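Local coordinates for protein nicotinamide riboside transporter PnuC (Neisseria mucosa ATCC 25996, PDB 4QTN) that binds the vitamin B3 form nicotinamide riboside and, as a homotrimer, probably carries it across the bacterial inner membrane, at residues Leu92-Tyr95 / Val96-Phe100; Lys124-Val128 / Arg129-Leu133; Val162-Val165 / Val166-Ala170. All blocks are in the same frame, centred on the assembly; numbering follows the deposited sequence.

Contact 1. Residues Leu92-Tyr95 / Val96-Phe100; sequences LLVY and VPVQF. With NNR (Nicotinamide riboside), chain I.
Val-98 overlaps the end of the preceding helical turn: its CG2 branch sits over Val-94 O and comes within 4.4 Å of Val-94 CG1. In the backbone beside this apolar touch, Val-98 N donates to Val-94 O at 3.3 Å. The helix is kinked at Pro-97, whose N has no bond to the turn before; its CD lies near Leu-93 O and Val-94 O. On another side of the helix Val-96 rests its CB on Leu-92 O. Tyr-95 leaves the backbone with CG anti to its carbonyl carbon (chi1 -70°), which presents one ring face to the ribose of nicotinamide riboside; C4R lies 3.6 Å from Tyr-95 CE2, displaced toward the rim of the ring. The phenol hydroxyl is hydrogen-bonded to Ser-167 OG on helix 158-175. One turn on, Gln-99 N returns to Tyr-95 O at 3.0 Å. Gln-99 binds nicotinamide riboside: its CG, anti to the carbonyl carbon (chi1 -74°), lies beside Tyr-95 O, and the bend at chi2 turns the amide end toward the sugar. Asn-189 is hydrogen-bonded to the ligand. The whole is a proline-kinked transmembrane helix, widened by a pi-type turn at 92-95, that lines the nicotinamide riboside pocket.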
# COMPACT_ATOMS: atom_id res chain seq x y z
N LEU C 92 -8.81 4.15 26.02
CA LEU C 92 -9.38 4.68 27.27
C LEU C 92 -8.33 5.03 28.36
O LEU C 92 -8.32 6.14 28.88
CB LEU C 92 -10.45 3.72 27.83
CG LEU C 92 -11.40 4.33 28.88
CD1 LEU C 92 -12.25 5.42 28.26
CD2 LEU C 92 -12.27 3.25 29.50
N LEU C 93 -7.44 4.08 28.67
CA LEU C 93 -6.44 4.29 29.73
C LEU C 93 -5.24 5.15 29.30
O LEU C 93 -4.73 5.92 30.10
CB LEU C 93 -5.93 2.95 30.30
CG LEU C 93 -6.86 1.74 30.38
CD1 LEU C 93 -6.11 0.57 30.99
CD2 LEU C 93 -8.12 2.04 31.17
N VAL C 94 -4.77 4.97 28.07
CA VAL C 94 -3.52 5.62 27.61
C VAL C 94 -3.77 6.91 26.80
O VAL C 94 -3.29 7.97 27.18
CB VAL C 94 -2.63 4.65 26.80
CG1 VAL C 94 -1.47 5.39 26.16
CG2 VAL C 94 -2.12 3.55 27.68
N TYR C 95 -4.51 6.80 25.69
CA TYR C 95 -4.69 7.96 24.80
C TYR C 95 -5.48 9.11 25.45
O TYR C 95 -5.18 10.27 25.19
CB TYR C 95 -5.35 7.56 23.47
CG TYR C 95 -4.49 6.73 22.54
CD1 TYR C 95 -3.10 6.62 22.73
CD2 TYR C 95 -5.06 6.08 21.43
CE1 TYR C 95 -2.31 5.85 21.86
CE2 TYR C 95 -4.28 5.31 20.56
CZ TYR C 95 -2.91 5.19 20.77
OH TYR C 95 -2.14 4.43 19.91
N VAL C 96 -6.46 8.78 26.30
CA VAL C 96 -7.35 9.81 26.86
C VAL C 96 -6.65 10.77 27.85
O VAL C 96 -6.79 11.99 27.75
CB VAL C 96 -8.64 9.22 27.46
CG1 VAL C 96 -9.48 10.31 28.10
CG2 VAL C 96 -9.45 8.53 26.37
N PRO C 97 -5.87 10.22 28.80
CA PRO C 97 -5.09 11.18 29.60
C PRO C 97 -4.02 11.90 28.76
O PRO C 97 -3.87 13.11 28.85
CB PRO C 97 -4.45 10.30 30.69
CG PRO C 97 -4.55 8.90 30.18
CD PRO C 97 -5.75 8.84 29.28
N VAL C 98 -3.34 11.15 27.89
CA VAL C 98 -2.21 11.68 27.12
C VAL C 98 -2.60 12.88 26.23
O VAL C 98 -1.76 13.75 25.96
CB VAL C 98 -1.51 10.57 26.30
CG1 VAL C 98 -0.51 11.16 25.33
CG2 VAL C 98 -0.82 9.60 27.23
N GLN C 99 -3.86 12.94 25.80
CA GLN C 99 -4.36 14.10 25.05
C GLN C 99 -4.02 15.41 25.77
O GLN C 99 -3.59 16.38 25.13
CB GLN C 99 -5.87 14.00 24.81
CG GLN C 99 -6.26 12.98 23.75
CD GLN C 99 -5.46 13.12 22.47
OE1 GLN C 99 -5.49 14.16 21.80
NE2 GLN C 99 -4.73 12.07 22.11
N PHE C 100 -4.21 15.45 27.09
CA PHE C 100 -3.93 16.66 27.88
C PHE C 100 -2.44 16.83 28.06
O PHE C 100 -1.88 17.88 27.73
CB PHE C 100 -4.63 16.63 29.23
CG PHE C 100 -6.11 16.46 29.15
CD1 PHE C 100 -6.94 17.57 29.00
CD2 PHE C 100 -6.69 15.20 29.21
CE1 PHE C 100 -8.32 17.43 28.92
CE2 PHE C 100 -8.07 15.05 29.13
CZ PHE C 100 -8.89 16.16 28.98
O2R NNR I . -3.10 11.73 18.88
C2R NNR I . -3.49 10.47 18.10
C3R NNR I . -4.64 9.75 18.81
O3R NNR I . -4.59 10.02 20.13
C4R NNR I . -4.38 8.27 18.59
C5R NNR I . -5.14 7.70 17.32
O5R NNR I . -4.56 6.41 16.96
O4R NNR I . -3.09 8.17 18.43
C1R NNR I . -2.50 9.62 18.05
N1 NNR I . -1.89 9.57 16.71
C2 NNR I . -2.14 8.51 15.83
C6 NNR I . -1.05 10.59 16.31
C5 NNR I . -0.47 10.55 15.02
C4 NNR I . -0.71 9.49 14.17
C3 NNR I . -1.55 8.49 14.55
C7 NNR I . -1.83 7.36 13.57
O7 NNR I . -2.18 6.29 13.95
N7 NNR I . -1.68 7.60 12.16

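Contact 2. Residues Lys124-Val128 / Arg129-Leu133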
# COMPACT_ATOMS: atom_id res chain seq x y z
N LYS C 124 11.61 17.27 16.25
CA LYS C 124 12.98 16.82 16.53
C LYS C 124 13.25 15.46 15.89
O LYS C 124 12.31 14.72 15.59
CB LYS C 124 13.25 16.75 18.05
CG LYS C 124 13.06 18.06 18.78
CD LYS C 124 13.56 18.01 20.22
CE LYS C 124 12.69 17.11 21.10
NZ LYS C 124 12.97 17.32 22.55
N ALA C 125 14.53 15.14 15.69
CA ALA C 125 14.93 13.88 15.07
C ALA C 125 15.87 13.09 15.97
O ALA C 125 16.97 13.55 16.25
CB ALA C 125 15.59 14.14 13.72
N LEU C 126 15.43 11.90 16.40
CA LEU C 126 16.29 10.92 17.07
C LEU C 126 17.44 10.49 16.19
O LEU C 126 17.31 10.47 14.95
CB LEU C 126 15.49 9.67 17.45
CG LEU C 126 14.33 9.78 18.42
CD1 LEU C 126 13.71 8.41 18.54
CD2 LEU C 126 14.74 10.30 19.79
N THR C 127 18.57 10.11 16.81
CA THR C 127 19.68 9.47 16.06
C THR C 127 19.58 7.96 16.16
O THR C 127 18.73 7.43 16.89
CB THR C 127 21.06 9.93 16.54
OG1 THR C 127 21.41 9.22 17.73
CG2 THR C 127 21.07 11.42 16.80
N VAL C 128 20.42 7.26 15.40
CA VAL C 128 20.29 5.83 15.25
C VAL C 128 20.52 5.17 16.61
O VAL C 128 19.79 4.23 17.01
CB VAL C 128 21.32 5.29 14.23
CG1 VAL C 128 21.04 3.83 13.91
CG2 VAL C 128 21.31 6.12 12.95
N ARG C 129 21.51 5.70 17.34
CA ARG C 129 21.82 5.22 18.68
C ARG C 129 20.62 5.44 19.56
O ARG C 129 20.03 4.49 20.07
CB ARG C 129 23.05 5.94 19.24
CG ARG C 129 24.07 5.00 19.87
CD ARG C 129 25.04 5.72 20.82
NE ARG C 129 25.75 6.85 20.20
CZ ARG C 129 27.04 6.84 19.83
NH1 ARG C 129 27.79 5.75 20.00
NH2 ARG C 129 27.58 7.93 19.30
N GLN C 130 20.20 6.71 19.68
CA GLN C 130 18.99 7.08 20.41
C GLN C 130 17.80 6.18 20.08
O GLN C 130 17.03 5.80 20.97
CB GLN C 130 18.63 8.53 20.11
CG GLN C 130 19.75 9.52 20.28
CD GLN C 130 19.24 10.94 20.30
OE1 GLN C 130 18.70 11.43 19.31
NE2 GLN C 130 19.40 11.61 21.44
N TRP C 131 17.64 5.86 18.79
CA TRP C 131 16.60 4.95 18.30
C TRP C 131 16.79 3.54 18.85
O TRP C 131 15.89 3.01 19.53
CB TRP C 131 16.62 4.93 16.76
CG TRP C 131 15.46 4.15 16.03
CD1 TRP C 131 15.61 3.20 15.04
CD2 TRP C 131 14.05 4.33 16.19
NE1 TRP C 131 14.38 2.77 14.61
CE2 TRP C 131 13.41 3.45 15.30
CE3 TRP C 131 13.26 5.14 17.02
CZ2 TRP C 131 12.03 3.36 15.21
CZ3 TRP C 131 11.87 5.05 16.91
CH2 TRP C 131 11.28 4.18 16.02
N LEU C 132 17.96 2.94 18.57
CA LEU C 132 18.22 1.54 18.96
C LEU C 132 17.84 1.27 20.42
O LEU C 132 17.37 0.19 20.75
CB LEU C 132 19.69 1.15 18.70
CG LEU C 132 20.11 -0.22 19.26
CD1 LEU C 132 19.62 -1.37 18.37
CD2 LEU C 132 21.61 -0.31 19.48
N LEU C 133 18.04 2.27 21.27
CA LEU C 133 17.52 2.23 22.62
C LEU C 133 16.01 2.05 22.65
O LEU C 133 15.52 1.10 23.25
CB LEU C 133 17.87 3.49 23.35
CG LEU C 133 18.99 3.38 24.34
CD1 LEU C 133 20.26 2.99 23.61
CD2 LEU C 133 19.13 4.71 25.08
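Thr-127 and Gln-130 form a capping box at the start of helix 128-147, each side chain turned to the other's backbone N-H. The threonine is the N-cap. Its OG1 stands between its own backbone N and carbonyl carbon (chi1 80°), facing the first turn, and accepts a weak bond from Gln-130 N at 3.4 Å. The return bond is shorter: Thr-127 N gives to Gln-130 OE1 at 2.8 Å, in the plane of the amide and on a lone pair. Gln-130 reaches this far back because CG is anti to its carbonyl carbon (chi1 -51°) and the chain beyond it is extended, running alongside Thr-127 OG1. Behind the box the regular helix begins, Trp-131 N bonding to Thr-127 O at 2.7 Å and Leu-132 N to Val-128 O at 2.7 Å. The indole of Trp-131 leads away from the cap, and its NE1 is hydrogen-bonded to Val-21 O of the second subunit. His-17 of the second subunit is hydrogen-bonded to Leu-126 O, just before the cap, while Glu-180 of Leu-126's own chain accepts a hydrogen bond from Leu-126 N. Leu-126 meets the indole at about a right angle, its CD1 lying at the ring edge near the ring plane, 3.6 Å from Trp-131 CE3.

Contact 3. Residues Val162-Val165 / Val166-Ala170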
# COMPACT_ATOMS: atom_id res chain seq x y z
N VAL C 162 0.49 -7.14 19.95
CA VAL C 162 1.60 -6.42 19.26
C VAL C 162 1.23 -4.99 18.91
O VAL C 162 1.98 -4.06 19.22
CB VAL C 162 2.07 -7.17 17.97
CG1 VAL C 162 2.92 -6.26 17.10
CG2 VAL C 162 2.86 -8.42 18.33
N THR C 163 0.08 -4.80 18.28
CA THR C 163 -0.35 -3.47 17.93
C THR C 163 -0.48 -2.54 19.17
O THR C 163 -0.50 -1.32 19.04
CB THR C 163 -1.63 -3.47 17.03
OG1 THR C 163 -2.41 -2.29 17.27
CG2 THR C 163 -2.47 -4.69 17.31
N VAL C 164 -0.46 -3.12 20.37
CA VAL C 164 -0.61 -2.28 21.56
C VAL C 164 0.68 -1.67 22.15
O VAL C 164 0.69 -0.49 22.50
CB VAL C 164 -1.46 -2.94 22.65
CG1 VAL C 164 -1.53 -2.04 23.88
CG2 VAL C 164 -2.85 -3.22 22.11
N VAL C 165 1.75 -2.46 22.24
CA VAL C 165 3.09 -1.92 22.58
C VAL C 165 3.46 -0.82 21.58
O VAL C 165 3.71 0.33 21.97
CB VAL C 165 4.19 -3.03 22.56
CG1 VAL C 165 5.58 -2.43 22.42
CG2 VAL C 165 4.10 -3.90 23.81
N VAL C 166 3.43 -1.18 20.30
CA VAL C 166 3.83 -0.29 19.22
C VAL C 166 3.07 1.02 19.31
O VAL C 166 3.66 2.09 19.23
CB VAL C 166 3.66 -0.96 17.83
CG1 VAL C 166 3.83 0.03 16.70
CG2 VAL C 166 4.63 -2.12 17.66
N SER C 167 1.76 0.94 19.55
CA SER C 167 0.93 2.15 19.68
C SER C 167 1.31 3.07 20.86
O SER C 167 1.20 4.29 20.74
CB SER C 167 -0.55 1.80 19.74
OG SER C 167 -1.17 2.07 18.49
N ILE C 168 1.74 2.48 21.99
CA ILE C 168 2.17 3.28 23.15
C ILE C 168 3.46 4.01 22.84
O ILE C 168 3.52 5.22 22.98
CB ILE C 168 2.32 2.44 24.44
CG1 ILE C 168 1.05 1.64 24.71
CG2 ILE C 168 2.65 3.35 25.64
CD1 ILE C 168 1.28 0.41 25.57
N VAL C 169 4.47 3.26 22.39
CA VAL C 169 5.76 3.83 21.96
C VAL C 169 5.60 4.98 20.94
O VAL C 169 6.17 6.08 21.13
CB VAL C 169 6.70 2.74 21.41
CG1 VAL C 169 7.71 3.30 20.40
CG2 VAL C 169 7.41 2.04 22.55
N ALA C 170 4.82 4.73 19.89
CA ALA C 170 4.45 5.77 18.93
C ALA C 170 3.87 7.01 19.61
O ALA C 170 4.32 8.14 19.36
CB ALA C 170 3.46 5.22 17.92
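Ile-168 and Val-164, one turn apart, set their side chains slantwise against each other. Val-164 holds CG1 anti to its backbone N (chi1 178°), and that methyl meets Ile-168 CD1 at 4.1 Å. Ile-168 takes the other course: CG1 is anti to the carbonyl carbon (chi1 -53°), which lays it back over the previous turn, beside Val-164 O, with CD1 following over the same oxygen. In the backbone, Ile-168 N donates to Val-164 O at 3.2 Å and makes a weak second bond to Val-165 O. The latter oxygen also receives Val-169 N, at 3.1 Å and nearly in line with its C=O bond, so Val-165 O takes one nearly straight bond and one weak, strongly bent one. This is the middle of the transmembrane helix 158-175, whose buried sides face different neighbours. Val-165 packs on Ser-138 and Thr-142 of helix 128-147. Val-166, with CG2 3.6 Å from Val-162 O, touches Val-188 of helix 181-198 and Ile-29 of the second subunit; Val-162 joins it at the subunit boundary by packing on Val-33 of that other chain. On a further side Ser-167 places CB near Thr-163 O. Its N also donates to Thr-163 O, at 3.2 Å, from well above the carbonyl plane. Ser-167 OG does not bond to that carbonyl; its partner is Tyr-95, a residue of the ligand pocket, which makes Ser-167 a second-shell residue, while Thr-163 OG1 makes a weak hydrogen bond to Glu-87 of helix 85-107.

Overall arrangement
The three contacts follow one another along the chain, on helix 85-107, at the loop and start of helix 128-147, and on helix 158-175. Contacts 1 and 3 are neighbours, centres 14 Å apart, and touch through the hydroxyls of Tyr-95 and Ser-167; a residue of the pocket is thereby held by a neighbouring helix. Contact 2 probably marks where the chain enters the membrane from the cytoplasmic side; its centre is 25 Å from that of contact 1 and 17 Å from that of contact 3, and it touches neither. Contact 1 faces the ligand and contact 2 the second subunit, while contact 3 joins the two, touching pocket residue Tyr-95 as well as the second subunit.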